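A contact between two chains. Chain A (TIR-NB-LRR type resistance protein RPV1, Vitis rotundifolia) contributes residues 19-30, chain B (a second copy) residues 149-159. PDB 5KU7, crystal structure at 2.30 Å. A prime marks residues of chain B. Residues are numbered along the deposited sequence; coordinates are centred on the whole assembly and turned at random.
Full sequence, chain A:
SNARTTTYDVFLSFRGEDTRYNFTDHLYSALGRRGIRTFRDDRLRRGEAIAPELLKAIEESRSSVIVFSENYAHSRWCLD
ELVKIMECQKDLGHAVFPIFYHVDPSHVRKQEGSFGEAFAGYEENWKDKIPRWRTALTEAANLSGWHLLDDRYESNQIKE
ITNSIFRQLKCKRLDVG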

# COMPACT_ATOMS: atom_id res chain seq x y z
N THR A 19 0.33 5.56 8.21
CA THR A 19 0.72 4.39 7.41
C THR A 19 0.32 3.04 8.00
O THR A 19 0.77 2.01 7.50
N ARG A 20 -0.49 3.03 9.07
CA ARG A 20 -0.76 1.77 9.77
C ARG A 20 -1.36 0.70 8.86
O ARG A 20 -0.90 -0.44 8.83
N TYR A 21 -2.40 1.08 8.14
CA TYR A 21 -3.19 0.12 7.42
C TYR A 21 -2.70 -0.13 6.02
O TYR A 21 -3.16 -1.06 5.38
N ASN A 22 -1.79 0.69 5.53
CA ASN A 22 -1.34 0.48 4.16
C ASN A 22 0.16 0.17 4.10
O ASN A 22 0.54 -1.00 4.22
N PHE A 23 1.00 1.19 3.92
CA PHE A 23 2.41 0.93 3.65
C PHE A 23 3.11 0.07 4.70
O PHE A 23 3.71 -0.96 4.38
N THR A 24 3.03 0.49 5.95
CA THR A 24 3.74 -0.21 7.01
C THR A 24 3.23 -1.64 7.11
O THR A 24 3.99 -2.55 7.41
N ASP A 25 1.94 -1.83 6.83
CA ASP A 25 1.36 -3.18 6.83
C ASP A 25 1.97 -4.06 5.74
O ASP A 25 2.39 -5.19 6.02
N HIS A 26 2.05 -3.52 4.51
CA HIS A 26 2.67 -4.23 3.37
C HIS A 26 4.15 -4.51 3.66
O HIS A 26 4.67 -5.59 3.32
N LEU A 27 4.83 -3.56 4.31
CA LEU A 27 6.22 -3.76 4.73
C LEU A 27 6.34 -4.89 5.75
O LEU A 27 7.20 -5.79 5.66
N TYR A 28 5.46 -4.82 6.73
CA TYR A 28 5.37 -5.81 7.79
C TYR A 28 5.20 -7.20 7.22
O TYR A 28 5.87 -8.15 7.61
N SER A 29 4.26 -7.32 6.30
CA SER A 29 3.98 -8.61 5.71
C SER A 29 5.18 -9.08 4.88
O SER A 29 5.55 -10.26 4.94
N ALA A 30 5.81 -8.17 4.14
CA ALA A 30 6.99 -8.52 3.33
C ALA A 30 8.13 -9.02 4.21
O ALA A 30 8.82 -9.97 3.84
N LEU B 149 -12.67 -1.35 2.72
CA LEU B 149 -12.66 -0.06 3.41
C LEU B 149 -11.23 0.31 3.76
O LEU B 149 -10.32 -0.52 3.59
N ASP B 150 -11.01 1.56 4.19
CA ASP B 150 -9.68 2.00 4.64
C ASP B 150 -9.51 1.90 6.15
O ASP B 150 -8.67 2.58 6.72
N ASP B 151 -10.32 1.08 6.79
CA ASP B 151 -10.24 0.96 8.24
C ASP B 151 -9.60 -0.36 8.61
O ASP B 151 -9.65 -0.78 9.75
N ARG B 152 -9.01 -1.02 7.63
CA ARG B 152 -8.52 -2.37 7.82
C ARG B 152 -7.17 -2.63 7.22
O ARG B 152 -6.78 -1.98 6.25
N TYR B 153 -6.46 -3.61 7.77
CA TYR B 153 -5.10 -3.90 7.32
C TYR B 153 -5.10 -4.39 5.86
O TYR B 153 -5.65 -5.43 5.52
N GLU B 154 -4.47 -3.61 5.00
CA GLU B 154 -4.61 -3.80 3.57
C GLU B 154 -3.97 -5.11 3.07
O GLU B 154 -4.54 -5.78 2.21
N SER B 155 -2.86 -5.53 3.66
CA SER B 155 -2.25 -6.80 3.24
C SER B 155 -3.16 -7.97 3.57
O SER B 155 -3.12 -8.98 2.88
N ASN B 156 -3.97 -7.85 4.62
CA ASN B 156 -4.92 -8.92 4.94
C ASN B 156 -6.08 -8.92 3.97
O ASN B 156 -6.57 -9.96 3.56
N GLN B 157 -6.53 -7.73 3.60
CA GLN B 157 -7.52 -7.63 2.54
C GLN B 157 -7.01 -8.30 1.25
O GLN B 157 -7.74 -9.05 0.59
N ILE B 158 -5.75 -8.05 0.91
CA ILE B 158 -5.22 -8.58 -0.34
C ILE B 158 -5.07 -10.10 -0.28
O ILE B 158 -5.38 -10.81 -1.24
N LYS B 159 -4.61 -10.59 0.86
CA LYS B 159 -4.43 -12.02 1.07
C LYS B 159 -5.76 -12.75 0.91
O LYS B 159 -5.83 -13.84 0.34

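The contact is a compact, largely polar one, in which the start of a helix in chain B is held by Asp25 and His26 of chain A and flanked by a pair of tyrosines; together the two stretches bury 572 Å². The axes of helices 23-30 and 154′-159′ approach to 9.0 Å, with 64° between their N-to-C directions, close enough for short side chains to span the gap.

Asp25 points toward chain B in a t rotamer (chi1 -170°), which brings its carboxylate to the first turn of the partner helix. There Asp25 OD2 accepts two hydrogen bonds from one residue, from Ser155′ N and from Ser155′ OG, both at 2.8 Å. The p rotamer of Ser155′ (chi1 74°) places its hydroxyl on the same oxygen as its amide. The preceding amide is satisfied differently: Glu154′ N donates to the backbone Tyr21 O at 2.9 Å.

The next residue, His26, leaves its backbone sideways, but its m rotamer (chi1 -65°) carries the imidazole to the partner. His26 NE2 donates to Glu154′ OE2 at 2.7 Å, a nearly linear bond (174°) with the acceptor close to the ring plane. Glu154′ reaches it with chi1 and chi2 both t, while its OE1 is bonded elsewhere in the structure. The imidazole also meets an apolar neighbour, His26 CE1 lying 3.9 Å from Ile158′ CD1.

Tyr21 and Tyr153′, both m, form the aromatic part of the contact. The edge of Tyr21 faces the Tyr153′ ring, with centroids 4.9 Å apart and planes at 56°; Tyr21 CD1 comes within 3.8 Å of Tyr153′ CD1. Tyr21 also packs on the loop backbone before the helix, its CD1 3.5 Å from Arg152′ C. Extended through chi1 and chi2 (both t), Arg20 reaches the far end of Tyr153′, where Arg20 NH1 donates to Tyr153′ OH at 3.1 Å.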

# COMPACT_ATOMS: atom_id res chain seq x y z
CB THR A 19 2.25 4.33 7.25
OG1 THR A 19 2.84 4.19 8.55
CG2 THR A 19 2.79 5.60 6.58
CB ARG A 20 -1.75 1.96 10.93
CG ARG A 20 -2.18 0.61 11.57
CD ARG A 20 -3.07 0.81 12.82
NE ARG A 20 -2.34 1.40 13.93
CZ ARG A 20 -1.57 0.71 14.77
NH1 ARG A 20 -1.43 -0.60 14.63
NH2 ARG A 20 -0.93 1.35 15.76
CB TYR A 21 -4.65 0.58 7.38
CG TYR A 21 -5.24 0.58 8.75
CD1 TYR A 21 -5.42 -0.60 9.44
CD2 TYR A 21 -5.56 1.77 9.39
CE1 TYR A 21 -5.94 -0.61 10.71
CE2 TYR A 21 -6.09 1.78 10.65
CZ TYR A 21 -6.28 0.58 11.31
OH TYR A 21 -6.80 0.59 12.58
CB ASN A 22 -1.73 1.67 3.26
CG ASN A 22 -1.69 3.01 3.99
OD1 ASN A 22 -0.63 3.48 4.41
ND2 ASN A 22 -2.85 3.64 4.12
CB PHE A 23 3.20 2.23 3.50
CG PHE A 23 4.67 2.00 3.30
CD1 PHE A 23 5.16 1.60 2.05
CD2 PHE A 23 5.56 2.11 4.36
CE1 PHE A 23 6.51 1.37 1.86
CE2 PHE A 23 6.93 1.87 4.19
CZ PHE A 23 7.41 1.49 2.94
CB THR A 24 3.58 0.50 8.36
OG1 THR A 24 4.06 1.85 8.25
CG2 THR A 24 4.37 -0.22 9.41
CB ASP A 25 -0.16 -3.11 6.67
CG ASP A 25 -0.83 -4.43 6.91
OD1 ASP A 25 -0.39 -5.14 7.82
OD2 ASP A 25 -1.78 -4.79 6.19
CB HIS A 26 2.53 -3.43 2.06
CG HIS A 26 1.11 -3.27 1.59
ND1 HIS A 26 0.29 -4.34 1.32
CD2 HIS A 26 0.37 -2.16 1.36
CE1 HIS A 26 -0.90 -3.90 0.94
NE2 HIS A 26 -0.88 -2.58 0.97
CB LEU A 27 6.79 -2.46 5.33
CG LEU A 27 8.23 -2.51 5.85
CD1 LEU A 27 9.20 -2.79 4.71
CD2 LEU A 27 8.61 -1.20 6.52
CB TYR A 28 4.21 -5.45 8.73
CG TYR A 28 3.91 -6.51 9.76
CD1 TYR A 28 4.84 -6.79 10.76
CD2 TYR A 28 2.73 -7.24 9.73
CE1 TYR A 28 4.59 -7.76 11.73
CE2 TYR A 28 2.46 -8.22 10.70
CZ TYR A 28 3.41 -8.47 11.69
OH TYR A 28 3.18 -9.43 12.67
CB SER A 29 2.72 -8.53 4.85
OG SER A 29 2.46 -9.76 4.21
CB ALA A 30 7.44 -7.32 2.50
CB LEU B 149 -13.51 -0.13 4.67
CG LEU B 149 -14.85 -0.87 4.48
CD1 LEU B 149 -15.52 -1.21 5.83
CD2 LEU B 149 -15.79 -0.06 3.59
CB ASP B 150 -9.38 3.44 4.20
CG ASP B 150 -10.26 4.47 4.89
OD1 ASP B 150 -11.26 4.09 5.53
OD2 ASP B 150 -9.94 5.68 4.81
CB ASP B 151 -11.64 1.04 8.86
CG ASP B 151 -12.34 2.35 8.57
OD1 ASP B 151 -11.64 3.35 8.31
OD2 ASP B 151 -13.59 2.38 8.59
CB ARG B 152 -9.56 -3.37 7.28
CG ARG B 152 -11.01 -3.03 7.72
CD ARG B 152 -11.95 -4.19 7.47
NE ARG B 152 -11.84 -4.63 6.08
CZ ARG B 152 -12.73 -4.35 5.13
NH1 ARG B 152 -13.83 -3.65 5.43
NH2 ARG B 152 -12.54 -4.78 3.89
CB TYR B 153 -4.43 -4.92 8.24
CG TYR B 153 -4.06 -4.35 9.60
CD1 TYR B 153 -2.95 -3.51 9.75
CD2 TYR B 153 -4.80 -4.67 10.73
CE1 TYR B 153 -2.62 -3.00 10.98
CE2 TYR B 153 -4.46 -4.17 11.97
CZ TYR B 153 -3.38 -3.33 12.09
OH TYR B 153 -3.07 -2.83 13.31
CB GLU B 154 -4.03 -2.60 2.84
CG GLU B 154 -4.51 -2.51 1.39
CD GLU B 154 -4.14 -1.21 0.74
OE1 GLU B 154 -5.00 -0.29 0.69
OE2 GLU B 154 -3.00 -1.11 0.26
CB SER B 155 -0.88 -7.00 3.88
OG SER B 155 -1.04 -7.34 5.25
CB ASN B 156 -5.46 -8.81 6.37
CG ASN B 156 -4.70 -9.67 7.33
OD1 ASN B 156 -4.92 -10.88 7.41
ND2 ASN B 156 -3.80 -9.05 8.08
CB GLN B 157 -7.85 -6.17 2.26
CG GLN B 157 -8.65 -5.49 3.33
CD GLN B 157 -8.77 -4.01 3.08
OE1 GLN B 157 -7.81 -3.37 2.62
NE2 GLN B 157 -9.94 -3.44 3.36
CB ILE B 158 -3.85 -7.92 -0.72
CG1 ILE B 158 -4.08 -6.46 -1.11
CG2 ILE B 158 -3.18 -8.70 -1.83
CD1 ILE B 158 -2.90 -5.77 -1.84
CB LYS B 159 -3.82 -12.29 2.46
CG LYS B 159 -3.63 -13.76 2.78
CD LYS B 159 -3.04 -14.01 4.17
CE LYS B 159 -4.02 -13.75 5.29
NZ LYS B 159 -3.50 -14.24 6.62